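Local coordinates for molybdopterin adenylyltransferase (Pyrococcus furiosus, PDB 4LHB), which catalyses the adenylylation of molybdopterin with ATP, releasing diphosphate, a step in building the molybdenum or tungsten cofactor, at residues C[119-124]-C[140-145]; C[33-38]-C[53-58]. One frame throughout, in Å; residues are numbered along the deposited sequence.

Contact 1 of 2, residues C[119-124]-C[140-145]; sequences LSFGEV and TRATAG
L119 and A144 join two backbones running almost exactly antiparallel through a single hydrogen bond from L119 N to A144 O, 2.9 Å long and nearly straight at 165°. The N-H reaches that oxygen from a direction tilted 30° from the carbonyl plane. Beyond it the chain turns into helix 121-133, and side chains take over the contact. A144 is the centre of it: its CB lies 3.5 Å from F121 CB, with F121 CG close behind, so a small residue suits a place where backbone and ring stem come so near. L119 CD1 also approaches A144 CB, at 4.1 Å. A chi1 of 179° swings the F121 ring away from its own N and across the strand, so that A142 CB meets the ring edge at F121 CE2, 4.1 Å away. G122 suits its place for want of a side chain: G122 CA is already 3.4 Å from A142 O, and a CB would collide with that oxygen. Beyond the two segments, the F121 ring also meets that of F157 and rests on L159, I172 and I173, which bury it between sheet and helix 163-184. At the helix start S120 OG bonds to T140 O of a neighbouring subunit, so this corner also serves the hexamer. Strand 143-148 pairs with 153-159 through T143 and G145, and this contact lies on its other flank. It belongs to the antiparallel end of the mixed sheet in this MoaB/Mog-family protein, where 117-118, the outermost strand within this chain, passes within two residues into a helix.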
loop_
_atom_site.group_PDB
_atom_site.type_symbol
_atom_site.label_atom_id
_atom_site.label_comp_id
_atom_site.label_asym_id
_atom_site.label_seq_id
_atom_site.Cartn_x
_atom_site.Cartn_y
_atom_site.Cartn_z
ATOM N N LEU C 119 1.946 -10.757 12.350
ATOM C CA LEU C 119 1.458 -12.002 12.940
ATOM C C LEU C 119 -0.039 -11.968 12.855
ATOM O O LEU C 119 -0.590 -10.925 12.587
ATOM C CB LEU C 119 1.957 -12.182 14.379
ATOM C CG LEU C 119 3.491 -12.220 14.543
ATOM C CD1 LEU C 119 4.033 -12.350 15.985
ATOM C CD2 LEU C 119 4.094 -13.283 13.657
ATOM N N SER C 120 -0.695 -13.108 13.059
ATOM C CA SER C 120 -2.178 -13.188 13.137
ATOM C C SER C 120 -2.657 -12.978 14.586
ATOM O O SER C 120 -3.679 -13.528 15.016
ATOM C CB SER C 120 -2.657 -14.556 12.691
ATOM O OG SER C 120 -1.865 -15.056 11.629
ATOM N N PHE C 121 -1.910 -12.195 15.347
ATOM C CA PHE C 121 -2.217 -11.977 16.739
ATOM C C PHE C 121 -3.575 -11.343 16.999
ATOM O O PHE C 121 -4.228 -11.661 17.987
ATOM C CB PHE C 121 -1.118 -11.147 17.358
ATOM C CG PHE C 121 -1.344 -10.849 18.780
ATOM C CD1 PHE C 121 -0.758 -11.634 19.753
ATOM C CD2 PHE C 121 -2.150 -9.789 19.148
ATOM C CE1 PHE C 121 -0.984 -11.375 21.102
ATOM C CE2 PHE C 121 -2.379 -9.510 20.487
ATOM C CZ PHE C 121 -1.797 -10.311 21.476
ATOM N N GLY C 122 -4.015 -10.450 16.118
ATOM C CA GLY C 122 -5.257 -9.721 16.362
ATOM C C GLY C 122 -6.416 -10.644 16.260
ATOM O O GLY C 122 -7.380 -10.537 17.021
ATOM N N GLU C 123 -6.346 -11.543 15.278
ATOM C CA GLU C 123 -7.430 -12.497 15.052
ATOM C C GLU C 123 -7.576 -13.374 16.259
ATOM O O GLU C 123 -8.693 -13.580 16.726
ATOM C CB GLU C 123 -7.128 -13.420 13.908
ATOM C CG GLU C 123 -6.961 -12.791 12.554
ATOM C CD GLU C 123 -7.171 -13.812 11.442
ATOM O OE1 GLU C 123 -7.320 -15.026 11.728
ATOM O OE2 GLU C 123 -7.189 -13.414 10.268
ATOM N N VAL C 124 -6.445 -13.894 16.751
ATOM C CA VAL C 124 -6.453 -14.796 17.909
ATOM C C VAL C 124 -6.960 -14.064 19.156
ATOM O O VAL C 124 -7.906 -14.520 19.834
ATOM C CB VAL C 124 -5.081 -15.469 18.108
ATOM C CG1 VAL C 124 -4.996 -16.069 19.496
ATOM C CG2 VAL C 124 -4.870 -16.517 16.991
ATOM N N THR C 140 -12.343 -4.095 18.684
ATOM C CA THR C 140 -11.062 -4.509 19.243
ATOM C C THR C 140 -9.990 -4.489 18.157
ATOM O O THR C 140 -10.128 -5.124 17.071
ATOM C CB THR C 140 -11.043 -5.925 19.841
ATOM O OG1 THR C 140 -12.146 -6.124 20.715
ATOM C CG2 THR C 140 -9.776 -6.105 20.621
ATOM N N ARG C 141 -8.929 -3.750 18.448
ATOM C CA ARG C 141 -7.788 -3.748 17.555
ATOM C C ARG C 141 -6.523 -4.024 18.361
ATOM O O ARG C 141 -6.355 -3.568 19.488
ATOM C CB ARG C 141 -7.761 -2.459 16.720
ATOM C CG ARG C 141 -9.145 -2.101 16.134
ATOM C CD ARG C 141 -9.142 -1.042 15.020
ATOM N NE ARG C 141 -8.073 -0.103 15.288
ATOM C CZ ARG C 141 -7.484 0.661 14.383
ATOM N NH1 ARG C 141 -7.893 0.655 13.114
ATOM N NH2 ARG C 141 -6.491 1.459 14.771
ATOM N N ALA C 142 -5.681 -4.867 17.810
ATOM C CA ALA C 142 -4.462 -5.280 18.486
ATOM C C ALA C 142 -3.684 -5.913 17.409
ATOM O O ALA C 142 -4.255 -6.448 16.471
ATOM C CB ALA C 142 -4.743 -6.315 19.547
ATOM N N THR C 143 -2.376 -5.859 17.529
ATOM C CA THR C 143 -1.534 -6.339 16.446
ATOM C C THR C 143 -0.231 -6.795 17.020
ATOM O O THR C 143 0.108 -6.436 18.148
ATOM C CB THR C 143 -1.278 -5.214 15.414
ATOM O OG1 THR C 143 -0.677 -5.783 14.242
ATOM C CG2 THR C 143 -0.358 -4.109 15.990
ATOM N N ALA C 144 0.518 -7.548 16.228
ATOM C CA ALA C 144 1.876 -7.946 16.609
ATOM C C ALA C 144 2.683 -8.181 15.345
ATOM O O ALA C 144 2.134 -8.586 14.321
ATOM C CB ALA C 144 1.825 -9.193 17.495
ATOM N N GLY C 145 3.976 -7.924 15.384
ATOM C CA GLY C 145 4.785 -8.173 14.232
ATOM C C GLY C 145 6.232 -8.160 14.612
ATOM O O GLY C 145 6.555 -7.840 15.771
#

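Contact 2 of 2, residues C[33-38]-C[53-58]; sequences FGVITV and PLIIEE
V35 and F33 on strand 32-38 pack against I55 and I56 of helix 51-60 in a buried, largely apolar contact, where a helix of one face packs on the central sheet of the alpha/beta fold. Strand 32-38 runs in parallel between 64-71 and 92-96, and the helix lies over it nearly antiparallel, the short axes 8.8 Å apart at an angle of 166°. This is the return leg of a beta-alpha-beta crossover from strand 32-38 to its neighbour 64-71. V35 touches with both branches. Its CG2 sits 3.7 Å from I56 CG1 and 3.9 Å from I55 CG2, while its CG1, anti to the backbone N (chi1 -176°), meets I55 CG2 at 4.1 Å. Beta-branched residues suit this fit because their methyls start close to the backbone. With V35 cut back to an alanine, I55 CG2 and I56 CG1 would probably lose the methyls they rest on, and a gap would open between helix and strand. Two residues earlier, on the same face of the strand, the long flat ring of F33 spans to the helix backbone, presenting its CZ edge to I56 O at 3.9 Å. The ring also rests on L59 and S60 and meets that of H65. I55 also touches V166 of helix 163-184 and V94 and T96 of strand 92-96, so the apolar layer continues beside V35. Apart from the F33 edge facing a carbonyl, a weakly polar contact rather than a hydrogen bond, hydrocarbon meets hydrocarbon: cohesion comes from burial and shape, and charges, such as E58 with K61 and K174, keep to other surfaces.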
loop_
_atom_site.group_PDB
_atom_site.type_symbol
_atom_site.label_atom_id
_atom_site.label_comp_id
_atom_site.label_asym_id
_atom_site.label_seq_id
_atom_site.Cartn_x
_atom_site.Cartn_y
_atom_site.Cartn_z
ATOM N N PHE C 33 12.488 -7.643 27.818
ATOM C CA PHE C 33 11.308 -6.901 27.379
ATOM C C PHE C 33 11.086 -5.483 27.911
ATOM O O PHE C 33 11.599 -5.089 28.976
ATOM C CB PHE C 33 10.061 -7.706 27.612
ATOM C CG PHE C 33 9.595 -7.696 29.006
ATOM C CD1 PHE C 33 8.518 -6.901 29.388
ATOM C CD2 PHE C 33 10.202 -8.505 29.959
ATOM C CE1 PHE C 33 8.048 -6.915 30.697
ATOM C CE2 PHE C 33 9.742 -8.516 31.271
ATOM C CZ PHE C 33 8.657 -7.723 31.643
ATOM N N GLY C 34 10.320 -4.732 27.108
ATOM C CA GLY C 34 9.937 -3.361 27.397
ATOM C C GLY C 34 8.432 -3.249 27.400
ATOM O O GLY C 34 7.732 -4.049 26.779
ATOM N N VAL C 35 7.936 -2.258 28.124
ATOM C CA VAL C 35 6.514 -1.976 28.180
ATOM C C VAL C 35 6.337 -0.475 27.949
ATOM O O VAL C 35 7.113 0.373 28.485
ATOM C CB VAL C 35 5.985 -2.357 29.555
ATOM C CG1 VAL C 35 4.492 -2.181 29.674
ATOM C CG2 VAL C 35 6.359 -3.787 29.854
ATOM N N ILE C 36 5.341 -0.129 27.132
ATOM C CA ILE C 36 5.001 1.280 26.874
ATOM C C ILE C 36 3.496 1.445 27.023
ATOM O O ILE C 36 2.722 0.821 26.309
ATOM C CB ILE C 36 5.460 1.714 25.482
ATOM C CG1 ILE C 36 6.986 1.592 25.368
ATOM C CG2 ILE C 36 5.020 3.142 25.216
ATOM C CD1 ILE C 36 7.584 1.491 23.948
ATOM N N THR C 37 3.050 2.252 27.968
ATOM C CA THR C 37 1.608 2.486 28.036
ATOM C C THR C 37 1.370 3.833 27.343
ATOM O O THR C 37 2.072 4.793 27.606
ATOM C CB THR C 37 1.035 2.401 29.488
ATOM O OG1 THR C 37 1.023 3.686 30.084
ATOM C CG2 THR C 37 1.851 1.508 30.346
ATOM N N VAL C 38 0.457 3.879 26.391
ATOM C CA VAL C 38 0.195 5.134 25.707
ATOM C C VAL C 38 -1.175 5.719 26.128
ATOM O O VAL C 38 -2.248 5.106 25.907
ATOM C CB VAL C 38 0.432 5.036 24.166
ATOM C CG1 VAL C 38 1.274 3.797 23.797
ATOM C CG2 VAL C 38 -0.848 5.098 23.376
ATOM N N PRO C 53 1.923 -1.903 34.645
ATOM C CA PRO C 53 2.416 -2.726 35.781
ATOM C C PRO C 53 1.957 -4.166 35.761
ATOM O O PRO C 53 2.750 -5.052 36.093
ATOM C CB PRO C 53 1.850 -1.991 37.015
ATOM C CG PRO C 53 1.830 -0.566 36.558
ATOM C CD PRO C 53 1.335 -0.628 35.127
ATOM N N LEU C 54 0.708 -4.402 35.382
ATOM C CA LEU C 54 0.254 -5.770 35.198
ATOM C C LEU C 54 1.173 -6.495 34.178
ATOM O O LEU C 54 1.764 -7.525 34.506
ATOM C CB LEU C 54 -1.206 -5.809 34.758
ATOM C CG LEU C 54 -1.790 -7.199 34.487
ATOM C CD1 LEU C 54 -1.460 -8.187 35.626
ATOM C CD2 LEU C 54 -3.304 -7.064 34.249
ATOM N N ILE C 55 1.323 -5.925 32.978
ATOM C CA ILE C 55 2.204 -6.479 31.932
ATOM C C ILE C 55 3.592 -6.745 32.490
ATOM O O ILE C 55 4.173 -7.788 32.203
ATOM C CB ILE C 55 2.308 -5.575 30.649
ATOM C CG1 ILE C 55 0.951 -5.413 29.937
ATOM C CG2 ILE C 55 3.278 -6.107 29.609
ATOM C CD1 ILE C 55 0.850 -4.119 29.141
ATOM N N ILE C 56 4.124 -5.815 33.276
ATOM C CA ILE C 56 5.468 -5.976 33.827
ATOM C C ILE C 56 5.505 -7.145 34.828
ATOM O O ILE C 56 6.461 -7.887 34.879
ATOM C CB ILE C 56 5.965 -4.691 34.527
ATOM C CG1 ILE C 56 6.151 -3.561 33.517
ATOM C CG2 ILE C 56 7.304 -4.896 35.258
ATOM C CD1 ILE C 56 6.148 -2.209 34.191
ATOM N N GLU C 57 4.461 -7.288 35.619
ATOM C CA GLU C 57 4.398 -8.349 36.598
ATOM C C GLU C 57 4.397 -9.665 35.873
ATOM O O GLU C 57 5.254 -10.502 36.122
ATOM C CB GLU C 57 3.132 -8.229 37.433
ATOM C CG GLU C 57 3.152 -8.956 38.767
ATOM C CD GLU C 57 1.865 -8.719 39.552
ATOM O OE1 GLU C 57 1.941 -8.306 40.731
ATOM O OE2 GLU C 57 0.765 -8.916 38.980
ATOM N N GLU C 58 3.451 -9.827 34.947
ATOM C CA GLU C 58 3.250 -11.096 34.277
ATOM C C GLU C 58 4.418 -11.546 33.442
ATOM O O GLU C 58 4.772 -12.737 33.431
ATOM C CB GLU C 58 2.031 -11.032 33.410
ATOM C CG GLU C 58 0.761 -10.972 34.235
ATOM C CD GLU C 58 0.366 -12.309 34.852
ATOM O OE1 GLU C 58 0.932 -13.371 34.495
ATOM O OE2 GLU C 58 -0.549 -12.288 35.684
#

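Overall arrangement
Following the chain from the N terminus, contact 2 comes first: residues 33-38 lead through helix 40-44 to 53-58, and the contact closes that loop within one crossover. Only then, past strands 64-71 and 92-96, does contact 1 open, closing the excursion through helix 121-133 that separates 119-124 from 140-145. The two are therefore in series, neither nested nor crossed. The centres of contacts 1 and 2 are about 18 Å apart. They lie on opposite sides of the chain's centre, with no touch between them. Both nevertheless reach one mixed sheet, contact 2 in its parallel part and contact 1 at its antiparallel end, and helix 163-184 borders both.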